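PDB 6OAW: WYL1, which is a WYL-domain accessory protein that plays a modulatory role in the Type VI-D CRISPR-Cas system of a Ruminococcus species. Local coordinates for residues A89-I95 / Y152-Y157; I26-A32 / L165-E170; P18-E22 / S136-Y142. All coordinates share one frame; numbering follows the deposited sequence.

Contact 1 (A89-I95 / Y152-Y157)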
loop_
_atom_site.group_PDB
_atom_site.type_symbol
_atom_site.label_atom_id
_atom_site.label_comp_id
_atom_site.label_asym_id
_atom_site.label_seq_id
_atom_site.Cartn_x
_atom_site.Cartn_y
_atom_site.Cartn_z
ATOM N N ALA B 89 -13.439 -10.700 -0.075
ATOM C CA ALA B 89 -14.887 -10.628 -0.392
ATOM C C ALA B 89 -15.414 -11.981 -0.877
ATOM O O ALA B 89 -16.634 -12.216 -0.722
ATOM C CB ALA B 89 -15.177 -9.568 -1.419
ATOM N N PHE B 90 -14.554 -12.803 -1.480
ATOM C CA PHE B 90 -14.897 -14.192 -1.871
ATOM C C PHE B 90 -14.631 -15.114 -0.670
ATOM O O PHE B 90 -13.644 -14.932 0.044
ATOM C CB PHE B 90 -14.174 -14.600 -3.157
ATOM C CG PHE B 90 -14.779 -13.951 -4.376
ATOM C CD1 PHE B 90 -15.928 -14.466 -4.974
ATOM C CD2 PHE B 90 -14.250 -12.763 -4.878
ATOM C CE1 PHE B 90 -16.487 -13.851 -6.089
ATOM C CE2 PHE B 90 -14.814 -12.152 -5.984
ATOM C CZ PHE B 90 -15.918 -12.697 -6.592
ATOM N N VAL B 91 -15.516 -16.081 -0.474
ATOM C CA VAL B 91 -15.672 -16.799 0.824
ATOM C C VAL B 91 -15.375 -18.289 0.618
ATOM O O VAL B 91 -14.769 -18.859 1.509
ATOM C CB VAL B 91 -17.056 -16.568 1.464
ATOM C CG1 VAL B 91 -17.078 -17.069 2.894
ATOM C CG2 VAL B 91 -17.481 -15.106 1.444
ATOM N N GLU B 92 -15.754 -18.888 -0.511
ATOM C CA GLU B 92 -15.468 -20.313 -0.823
ATOM C C GLU B 92 -14.017 -20.685 -0.448
ATOM O O GLU B 92 -13.825 -21.654 0.287
ATOM C CB GLU B 92 -15.750 -20.588 -2.292
ATOM C CG GLU B 92 -15.396 -22.001 -2.726
ATOM C CD GLU B 92 -16.547 -22.955 -2.766
ATOM O OE1 GLU B 92 -16.670 -23.773 -1.809
ATOM O OE2 GLU B 92 -17.311 -22.880 -3.758
ATOM N N TRP B 93 -13.021 -19.942 -0.921
ATOM C CA TRP B 93 -11.608 -20.293 -0.652
ATOM C C TRP B 93 -11.364 -20.267 0.856
ATOM O O TRP B 93 -10.504 -21.046 1.317
ATOM C CB TRP B 93 -10.611 -19.412 -1.412
ATOM C CG TRP B 93 -10.496 -18.007 -0.922
ATOM C CD1 TRP B 93 -11.194 -16.927 -1.386
ATOM C CD2 TRP B 93 -9.554 -17.491 0.037
ATOM N NE1 TRP B 93 -10.798 -15.794 -0.732
ATOM C CE2 TRP B 93 -9.783 -16.104 0.134
ATOM C CE3 TRP B 93 -8.526 -18.055 0.811
ATOM C CZ2 TRP B 93 -9.041 -15.287 0.988
ATOM C CZ3 TRP B 93 -7.801 -17.253 1.672
ATOM C CH2 TRP B 93 -8.059 -15.883 1.761
ATOM N N GLN B 94 -12.025 -19.359 1.577
ATOM C CA GLN B 94 -11.747 -19.151 3.020
ATOM C C GLN B 94 -12.338 -20.327 3.791
ATOM O O GLN B 94 -11.729 -20.714 4.772
ATOM C CB GLN B 94 -12.270 -17.816 3.539
ATOM C CG GLN B 94 -11.644 -16.652 2.816
ATOM C CD GLN B 94 -12.038 -15.338 3.413
ATOM O OE1 GLN B 94 -11.707 -15.056 4.560
ATOM N NE2 GLN B 94 -12.683 -14.504 2.604
ATOM N N ILE B 95 -13.418 -20.928 3.295
ATOM C CA ILE B 95 -13.999 -22.169 3.880
ATOM C C ILE B 95 -13.068 -23.335 3.553
ATOM O O ILE B 95 -12.720 -24.062 4.479
ATOM C CB ILE B 95 -15.434 -22.412 3.397
ATOM C CG1 ILE B 95 -16.329 -21.231 3.775
ATOM C CG2 ILE B 95 -15.978 -23.738 3.909
ATOM C CD1 ILE B 95 -16.361 -20.891 5.250
ATOM N N TYR B 152 -21.547 -19.686 0.073
ATOM C CA TYR B 152 -21.070 -18.996 1.297
ATOM C C TYR B 152 -21.196 -17.479 1.136
ATOM O O TYR B 152 -21.416 -16.794 2.143
ATOM C CB TYR B 152 -19.649 -19.441 1.640
ATOM C CG TYR B 152 -19.568 -20.899 2.002
ATOM C CD1 TYR B 152 -20.075 -21.369 3.202
ATOM C CD2 TYR B 152 -19.020 -21.815 1.124
ATOM C CE1 TYR B 152 -20.017 -22.720 3.533
ATOM C CE2 TYR B 152 -18.979 -23.167 1.424
ATOM C CZ TYR B 152 -19.471 -23.624 2.633
ATOM O OH TYR B 152 -19.374 -24.967 2.890
ATOM N N GLU B 153 -21.054 -16.960 -0.084
ATOM C CA GLU B 153 -21.212 -15.512 -0.364
ATOM C C GLU B 153 -22.670 -15.115 -0.081
ATOM O O GLU B 153 -22.900 -14.086 0.575
ATOM C CB GLU B 153 -20.756 -15.207 -1.795
ATOM C CG GLU B 153 -19.249 -15.319 -1.976
ATOM C CD GLU B 153 -18.694 -16.717 -2.229
ATOM O OE1 GLU B 153 -19.511 -17.637 -2.451
ATOM O OE2 GLU B 153 -17.428 -16.890 -2.229
ATOM N N ASN B 154 -23.620 -15.935 -0.507
ATOM C CA ASN B 154 -25.079 -15.707 -0.281
ATOM C C ASN B 154 -25.362 -15.563 1.226
ATOM O O ASN B 154 -26.189 -14.700 1.598
ATOM C CB ASN B 154 -25.918 -16.802 -0.946
ATOM C CG ASN B 154 -26.152 -16.521 -2.413
ATOM O OD1 ASN B 154 -26.827 -15.560 -2.747
ATOM N ND2 ASN B 154 -25.589 -17.334 -3.292
ATOM N N LYS B 155 -24.673 -16.342 2.060
ATOM C CA LYS B 155 -24.849 -16.330 3.533
ATOM C C LYS B 155 -24.159 -15.104 4.130
ATOM O O LYS B 155 -24.792 -14.398 4.925
ATOM C CB LYS B 155 -24.297 -17.615 4.158
ATOM C CG LYS B 155 -25.181 -18.857 4.030
ATOM C CD LYS B 155 -24.533 -20.059 4.710
ATOM C CE LYS B 155 -25.216 -21.376 4.412
ATOM N NZ LYS B 155 -25.874 -21.922 5.617
ATOM N N VAL B 156 -22.912 -14.839 3.738
ATOM C CA VAL B 156 -22.120 -13.687 4.275
ATOM C C VAL B 156 -22.821 -12.365 3.943
ATOM O O VAL B 156 -22.838 -11.478 4.830
ATOM C CB VAL B 156 -20.671 -13.704 3.766
ATOM C CG1 VAL B 156 -19.980 -12.365 4.007
ATOM C CG2 VAL B 156 -19.880 -14.837 4.444
ATOM N N TYR B 157 -23.354 -12.229 2.728
ATOM C CA TYR B 157 -23.903 -10.934 2.227
ATOM C C TYR B 157 -25.443 -10.959 2.310
ATOM O O TYR B 157 -26.066 -10.054 1.735
ATOM C CB TYR B 157 -23.339 -10.645 0.833
ATOM C CG TYR B 157 -21.832 -10.559 0.798
ATOM C CD1 TYR B 157 -21.155 -9.547 1.466
ATOM C CD2 TYR B 157 -21.080 -11.488 0.103
ATOM C CE1 TYR B 157 -19.773 -9.455 1.451
ATOM C CE2 TYR B 157 -19.693 -11.427 0.094
ATOM C CZ TYR B 157 -19.042 -10.398 0.755
ATOM O OH TYR B 157 -17.682 -10.332 0.749
#
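At a buried contact in the helical part of the fold, the loop A89-V91 and the first turn of helix 92-96, into which it leads, dock on the end of helix 151-156. A single oxygen, E153 OE2, takes two backbone bonds. It accepts from V91 N at 2.7 Å, on its anti side, and from E92 N at 3.1 Å, above the carboxylate plane, both donors approaching from the same face. With one bond from E92 N in the first turn and one from V91 just before it, the carboxylate's negative charge probably suits this helix start. The E153 chain turns at its second torsion (chi2 83°), which carries the acid back toward this backbone.

V91 fits alongside, CG1 against Y152 CB at 3.7 Å and CG2 against V156 CG2 at 3.9 Å. One turn on, I95 CG1 sits almost centrally over one face of the Y152 ring in a CH-pi contact, 3.7 Å from the centroid, while I95 CG2 lies near Y152 CZ. E92 OE1 approaches the edge of that ring. At the other end Y157 OH donates to A89 O at 2.6 Å, in the carbonyl plane and on a lone pair.

Neighbouring helices enclose the pair: V91 and V156 rest on L118 and I115 of helix 104-122, F90 meets F63 of helix 55-71 edge-to-face, and A89 packs on A167 of helix 161-172.

Contact 2 (I26-A32 / L165-E170)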
loop_
_atom_site.group_PDB
_atom_site.type_symbol
_atom_site.label_atom_id
_atom_site.label_comp_id
_atom_site.label_asym_id
_atom_site.label_seq_id
_atom_site.Cartn_x
_atom_site.Cartn_y
_atom_site.Cartn_z
ATOM N N ILE B 26 -23.873 0.128 -7.772
ATOM C CA ILE B 26 -22.920 -0.229 -6.690
ATOM C C ILE B 26 -22.398 1.061 -6.083
ATOM O O ILE B 26 -21.778 1.862 -6.767
ATOM C CB ILE B 26 -21.793 -1.122 -7.226
ATOM C CG1 ILE B 26 -22.350 -2.279 -8.058
ATOM C CG2 ILE B 26 -20.943 -1.635 -6.074
ATOM C CD1 ILE B 26 -21.344 -2.882 -9.006
ATOM N N PRO B 27 -22.662 1.314 -4.787
ATOM C CA PRO B 27 -22.118 2.485 -4.099
ATOM C C PRO B 27 -20.688 2.221 -3.599
ATOM O O PRO B 27 -20.488 1.429 -2.725
ATOM C CB PRO B 27 -23.153 2.715 -2.989
ATOM C CG PRO B 27 -23.683 1.323 -2.652
ATOM C CD PRO B 27 -23.517 0.499 -3.914
ATOM N N LEU B 28 -19.718 2.879 -4.227
ATOM C CA LEU B 28 -18.265 2.722 -3.964
ATOM C C LEU B 28 -17.761 3.971 -3.267
ATOM O O LEU B 28 -18.231 5.058 -3.604
ATOM C CB LEU B 28 -17.544 2.512 -5.291
ATOM C CG LEU B 28 -17.857 1.185 -5.965
ATOM C CD1 LEU B 28 -17.068 1.039 -7.259
ATOM C CD2 LEU B 28 -17.555 0.049 -5.009
ATOM N N SER B 29 -16.868 3.777 -2.295
ATOM C CA SER B 29 -16.086 4.863 -1.664
ATOM C C SER B 29 -15.428 5.648 -2.793
ATOM O O SER B 29 -15.101 5.090 -3.836
ATOM C CB SER B 29 -15.099 4.331 -0.672
ATOM O OG SER B 29 -14.059 3.553 -1.287
ATOM N N PRO B 30 -15.277 6.973 -2.640
ATOM C CA PRO B 30 -14.508 7.755 -3.600
ATOM C C PRO B 30 -13.139 7.110 -3.879
ATOM O O PRO B 30 -12.698 7.123 -5.026
ATOM C CB PRO B 30 -14.398 9.129 -2.919
ATOM C CG PRO B 30 -15.640 9.198 -2.006
ATOM C CD PRO B 30 -15.849 7.776 -1.546
ATOM N N SER B 31 -12.508 6.511 -2.868
ATOM C CA SER B 31 -11.112 6.013 -2.992
ATOM C C SER B 31 -11.095 4.768 -3.877
ATOM O O SER B 31 -10.297 4.714 -4.808
ATOM C CB SER B 31 -10.431 5.847 -1.672
ATOM O OG SER B 31 -11.042 4.855 -0.858
ATOM N N ALA B 32 -12.022 3.844 -3.670
ATOM C CA ALA B 32 -12.165 2.633 -4.523
ATOM C C ALA B 32 -12.523 3.012 -5.968
ATOM O O ALA B 32 -11.925 2.434 -6.911
ATOM C CB ALA B 32 -13.175 1.691 -3.942
ATOM N N LEU B 165 -21.154 -7.097 -4.219
ATOM C CA LEU B 165 -20.368 -6.425 -5.283
ATOM C C LEU B 165 -19.602 -5.246 -4.680
ATOM O O LEU B 165 -18.454 -5.032 -5.091
ATOM C CB LEU B 165 -21.301 -5.993 -6.416
ATOM C CG LEU B 165 -21.965 -7.121 -7.205
ATOM C CD1 LEU B 165 -22.834 -6.559 -8.291
ATOM C CD2 LEU B 165 -20.950 -8.074 -7.807
ATOM N N LYS B 166 -20.189 -4.507 -3.739
ATOM C CA LYS B 166 -19.467 -3.380 -3.101
ATOM C C LYS B 166 -18.203 -3.931 -2.421
ATOM O O LYS B 166 -17.111 -3.299 -2.517
ATOM C CB LYS B 166 -20.360 -2.655 -2.097
ATOM C CG LYS B 166 -19.624 -1.630 -1.244
ATOM C CD LYS B 166 -20.515 -0.902 -0.243
ATOM C CE LYS B 166 -19.777 0.189 0.521
ATOM N NZ LYS B 166 -19.190 1.234 -0.364
ATOM N N ALA B 167 -18.350 -5.071 -1.746
ATOM C CA ALA B 167 -17.251 -5.732 -1.010
ATOM C C ALA B 167 -16.175 -6.170 -2.007
ATOM O O ALA B 167 -15.004 -5.974 -1.732
ATOM C CB ALA B 167 -17.790 -6.881 -0.213
ATOM N N VAL B 168 -16.569 -6.751 -3.132
ATOM C CA VAL B 168 -15.597 -7.202 -4.162
ATOM C C VAL B 168 -14.741 -6.002 -4.613
ATOM O O VAL B 168 -13.509 -6.152 -4.646
ATOM C CB VAL B 168 -16.305 -7.887 -5.340
ATOM C CG1 VAL B 168 -15.396 -8.010 -6.556
ATOM C CG2 VAL B 168 -16.823 -9.246 -4.945
ATOM N N TYR B 169 -15.356 -4.860 -4.941
ATOM C CA TYR B 169 -14.654 -3.734 -5.624
ATOM C C TYR B 169 -13.896 -2.909 -4.588
ATOM O O TYR B 169 -12.807 -2.450 -4.931
ATOM C CB TYR B 169 -15.612 -2.945 -6.526
ATOM C CG TYR B 169 -16.152 -3.804 -7.639
ATOM C CD1 TYR B 169 -15.295 -4.476 -8.495
ATOM C CD2 TYR B 169 -17.503 -4.059 -7.749
ATOM C CE1 TYR B 169 -15.766 -5.337 -9.474
ATOM C CE2 TYR B 169 -17.994 -4.926 -8.711
ATOM C CZ TYR B 169 -17.128 -5.569 -9.582
ATOM O OH TYR B 169 -17.652 -6.401 -10.535
ATOM N N GLU B 170 -14.423 -2.765 -3.366
ATOM C CA GLU B 170 -13.683 -2.102 -2.259
ATOM C C GLU B 170 -12.436 -2.934 -1.949
ATOM O O GLU B 170 -11.360 -2.332 -1.736
ATOM C CB GLU B 170 -14.500 -1.930 -0.979
ATOM C CG GLU B 170 -15.699 -1.031 -1.126
ATOM C CD GLU B 170 -15.478 0.469 -1.103
ATOM O OE1 GLU B 170 -14.310 0.931 -1.018
ATOM O OE2 GLU B 170 -16.497 1.200 -1.193
#
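Strand I26-L28 runs over helix L165-E170 with axes 8.2 Å apart and directions 37° apart, and the chain then turns at S29 into a new helix that brings A32 near E170. Beneath the strand the contact is apolar: I26 CG2 lies on K166 CA, I26 CD1 reaches L165 CD1 at 4.0 Å and the CE2 corner of Y169, and L28 CD2 touches Y169 CB. The Y169 hydroxyl is bonded to L59 O.

At the turn the chemistry becomes polar, and S29 is a worked case of a helix N-cap. Its OG, held between backbone N and carbonyl carbon (chi1 67°), accepts from A32 N at 3.1 Å and donates to E170 OE1 at 2.6 Å, where OE1 offers its syn lone pair. S29 N gives a second bond to E170 OE2 at 2.8 Å, so both oxygens of one carboxylate hold the cap residue.

K166 is extended until its last torsion bends the chain (chi4 59°); its NZ donates to P27 O at 2.7 Å and forms a salt bridge, 2.8 Å, with OE2 of E170 one helical turn on. S29 N and K166 NZ meet OE2 from opposite faces of the carboxylate. E128 forms a second salt bridge to K166, while P30 and S31 pack on E232 of the second subunit.

Contact 3 (P18-E22 / S136-Y142)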
loop_
_atom_site.group_PDB
_atom_site.type_symbol
_atom_site.label_atom_id
_atom_site.label_comp_id
_atom_site.label_asym_id
_atom_site.label_seq_id
_atom_site.Cartn_x
_atom_site.Cartn_y
_atom_site.Cartn_z
ATOM N N PRO B 18 -35.247 -14.573 -24.571
ATOM C CA PRO B 18 -34.056 -13.732 -24.715
ATOM C C PRO B 18 -33.678 -12.991 -23.418
ATOM O O PRO B 18 -34.548 -12.487 -22.769
ATOM C CB PRO B 18 -34.490 -12.741 -25.813
ATOM C CG PRO B 18 -35.423 -13.544 -26.693
ATOM C CD PRO B 18 -36.120 -14.507 -25.750
ATOM N N TYR B 19 -32.401 -12.945 -23.056
ATOM C CA TYR B 19 -31.915 -12.209 -21.851
ATOM C C TYR B 19 -31.861 -10.696 -22.123
ATOM O O TYR B 19 -31.339 -10.293 -23.159
ATOM C CB TYR B 19 -30.540 -12.717 -21.419
ATOM C CG TYR B 19 -29.971 -11.954 -20.248
ATOM C CD1 TYR B 19 -30.544 -12.041 -18.989
ATOM C CD2 TYR B 19 -28.899 -11.097 -20.412
ATOM C CE1 TYR B 19 -30.053 -11.312 -17.919
ATOM C CE2 TYR B 19 -28.388 -10.376 -19.350
ATOM C CZ TYR B 19 -28.970 -10.472 -18.101
ATOM O OH TYR B 19 -28.436 -9.752 -17.068
ATOM N N ILE B 20 -32.377 -9.871 -21.213
ATOM C CA ILE B 20 -32.195 -8.388 -21.245
ATOM C C ILE B 20 -31.364 -8.007 -20.019
ATOM O O ILE B 20 -31.801 -8.343 -18.913
ATOM C CB ILE B 20 -33.549 -7.654 -21.268
ATOM N N ALA B 21 -30.215 -7.365 -20.227
ATOM C CA ALA B 21 -29.243 -6.961 -19.185
ATOM C C ALA B 21 -29.891 -5.984 -18.205
ATOM O O ALA B 21 -30.263 -4.899 -18.633
ATOM C CB ALA B 21 -28.015 -6.354 -19.821
ATOM N N GLU B 22 -29.995 -6.370 -16.934
ATOM C CA GLU B 22 -30.387 -5.446 -15.834
ATOM C C GLU B 22 -29.136 -4.734 -15.295
ATOM O O GLU B 22 -28.054 -5.339 -15.328
ATOM C CB GLU B 22 -31.167 -6.204 -14.753
ATOM C CG GLU B 22 -30.325 -6.996 -13.769
ATOM C CD GLU B 22 -31.178 -7.644 -12.690
ATOM O OE1 GLU B 22 -32.395 -7.441 -12.712
ATOM O OE2 GLU B 22 -30.631 -8.349 -11.836
ATOM N N SER B 136 -23.829 -2.927 -15.742
ATOM C CA SER B 136 -24.705 -3.735 -16.630
ATOM C C SER B 136 -24.311 -5.213 -16.479
ATOM O O SER B 136 -23.137 -5.520 -16.698
ATOM C CB SER B 136 -24.606 -3.241 -18.048
ATOM O OG SER B 136 -25.202 -4.150 -18.953
ATOM N N ILE B 137 -25.245 -6.078 -16.068
ATOM C CA ILE B 137 -25.025 -7.545 -15.857
ATOM C C ILE B 137 -25.226 -8.291 -17.187
ATOM O O ILE B 137 -26.392 -8.502 -17.568
ATOM C CB ILE B 137 -25.976 -8.132 -14.792
ATOM C CG1 ILE B 137 -26.102 -7.296 -13.515
ATOM C CG2 ILE B 137 -25.579 -9.572 -14.493
ATOM C CD1 ILE B 137 -24.846 -7.193 -12.741
ATOM N N CYS B 138 -24.136 -8.740 -17.824
ATOM C CA CYS B 138 -24.151 -9.610 -19.029
ATOM C C CYS B 138 -24.741 -10.983 -18.673
ATOM O O CYS B 138 -24.842 -11.344 -17.472
ATOM C CB CYS B 138 -22.776 -9.754 -19.684
ATOM S SG CYS B 138 -21.538 -10.689 -18.735
ATOM N N ARG B 139 -25.139 -11.725 -19.695
ATOM C CA ARG B 139 -25.797 -13.040 -19.512
ATOM C C ARG B 139 -24.892 -13.971 -18.693
ATOM O O ARG B 139 -25.434 -14.637 -17.804
ATOM C CB ARG B 139 -26.160 -13.653 -20.864
ATOM C CG ARG B 139 -27.286 -14.675 -20.788
ATOM C CD ARG B 139 -27.599 -15.195 -22.179
ATOM N NE ARG B 139 -26.500 -16.005 -22.671
ATOM C CZ ARG B 139 -26.412 -16.512 -23.889
ATOM N NH1 ARG B 139 -27.371 -16.309 -24.779
ATOM N NH2 ARG B 139 -25.355 -17.239 -24.208
ATOM N N ASP B 140 -23.588 -14.037 -18.982
ATOM C CA ASP B 140 -22.644 -14.957 -18.281
ATOM C C ASP B 140 -22.583 -14.590 -16.796
ATOM O O ASP B 140 -22.659 -15.519 -15.973
ATOM C CB ASP B 140 -21.247 -14.977 -18.910
ATOM C CG ASP B 140 -21.211 -15.720 -20.232
ATOM O OD1 ASP B 140 -22.166 -16.459 -20.510
ATOM O OD2 ASP B 140 -20.259 -15.526 -20.995
ATOM N N LEU B 141 -22.493 -13.301 -16.463
ATOM C CA LEU B 141 -22.453 -12.851 -15.047
ATOM C C LEU B 141 -23.814 -13.126 -14.404
ATOM O O LEU B 141 -23.836 -13.540 -13.241
ATOM C CB LEU B 141 -22.079 -11.372 -14.923
ATOM C CG LEU B 141 -21.945 -10.882 -13.474
ATOM C CD1 LEU B 141 -20.908 -11.683 -12.697
ATOM C CD2 LEU B 141 -21.588 -9.411 -13.411
ATOM N N TYR B 142 -24.919 -12.934 -15.118
ATOM C CA TYR B 142 -26.266 -13.189 -14.548
ATOM C C TYR B 142 -26.339 -14.642 -14.088
ATOM O O TYR B 142 -26.801 -14.879 -12.958
ATOM C CB TYR B 142 -27.414 -12.881 -15.515
ATOM C CG TYR B 142 -28.746 -12.958 -14.812
ATOM C CD1 TYR B 142 -29.387 -14.176 -14.654
ATOM C CD2 TYR B 142 -29.292 -11.848 -14.188
ATOM C CE1 TYR B 142 -30.580 -14.274 -13.956
ATOM C CE2 TYR B 142 -30.471 -11.932 -13.472
ATOM C CZ TYR B 142 -31.112 -13.150 -13.352
ATOM O OH TYR B 142 -32.268 -13.236 -12.641
#
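The Y19 ring has I137 O at its edge, in the ring plane, while R139 and Y142 lie on the same side of the ring. R139 CA makes an off-centre CH-pi contact 4.1 Å from the Y19 centroid, and the arginine CB and CG continue along the ring and Y19 CB; the two side chains run antiparallel, and the guanidinium ends away from the loop. The Y142 ring meets Y19 obliquely, planes at 49° and centroids 5.4 Å apart. Y142 in turn receives E22 OE2 at its own edge, 3.9 Å from CE2 and with the carboxylate plane steeply inclined to the ring; its hydroxyl is bonded to P11 O.

Torsion explains the reach of Y19: CG stands opposite the backbone N (chi1 177°), which throws the ring across to the start of helix 139-145. There its OH donates to I137 O; the modelled separation of 2.4 Å is very short and its exact value doubtful. A21 CB lies 3.5 Å from the same I137 O.

A backbone bond from I137 N to E22 O, 3.0 Å long, keeps step with the antiparallel pairing of strands 23-28 and 131-136 (I26 with V133, L28 with V131). C138 then acts as N-cap, its SG accepting a capping hydrogen bond from L141 N at 3.6 Å.

Both hydrogen bonds across the contact thus end on the main chain of I137, one on N and one on O. The polar hold of the loop therefore centres on I137, while Y142 and R139 pack against Y19 from one side of its ring, which probably limits how that ring can turn.

From the N terminus, the loop 18-22, just before strand 23-28, waits until 136-142, where contact 3 closes the first chain loop. Residues 26-32 follow almost at once but wait for 165-170, so contact 2 crosses contact 3 along the chain. Contact 1, between 89-95 and 152-157, is nested inside the loop of contact 2 and also crosses contact 3. In space contacts 1 and 2 touch, with A89 and F90 against V168, whereas contacts 1 and 3 stay about 8 Å apart at their nearest atoms. Together they tie the two-stranded sheet to the successive helices 139-145, 151-156 and 161-172 and to the short helix 92-96.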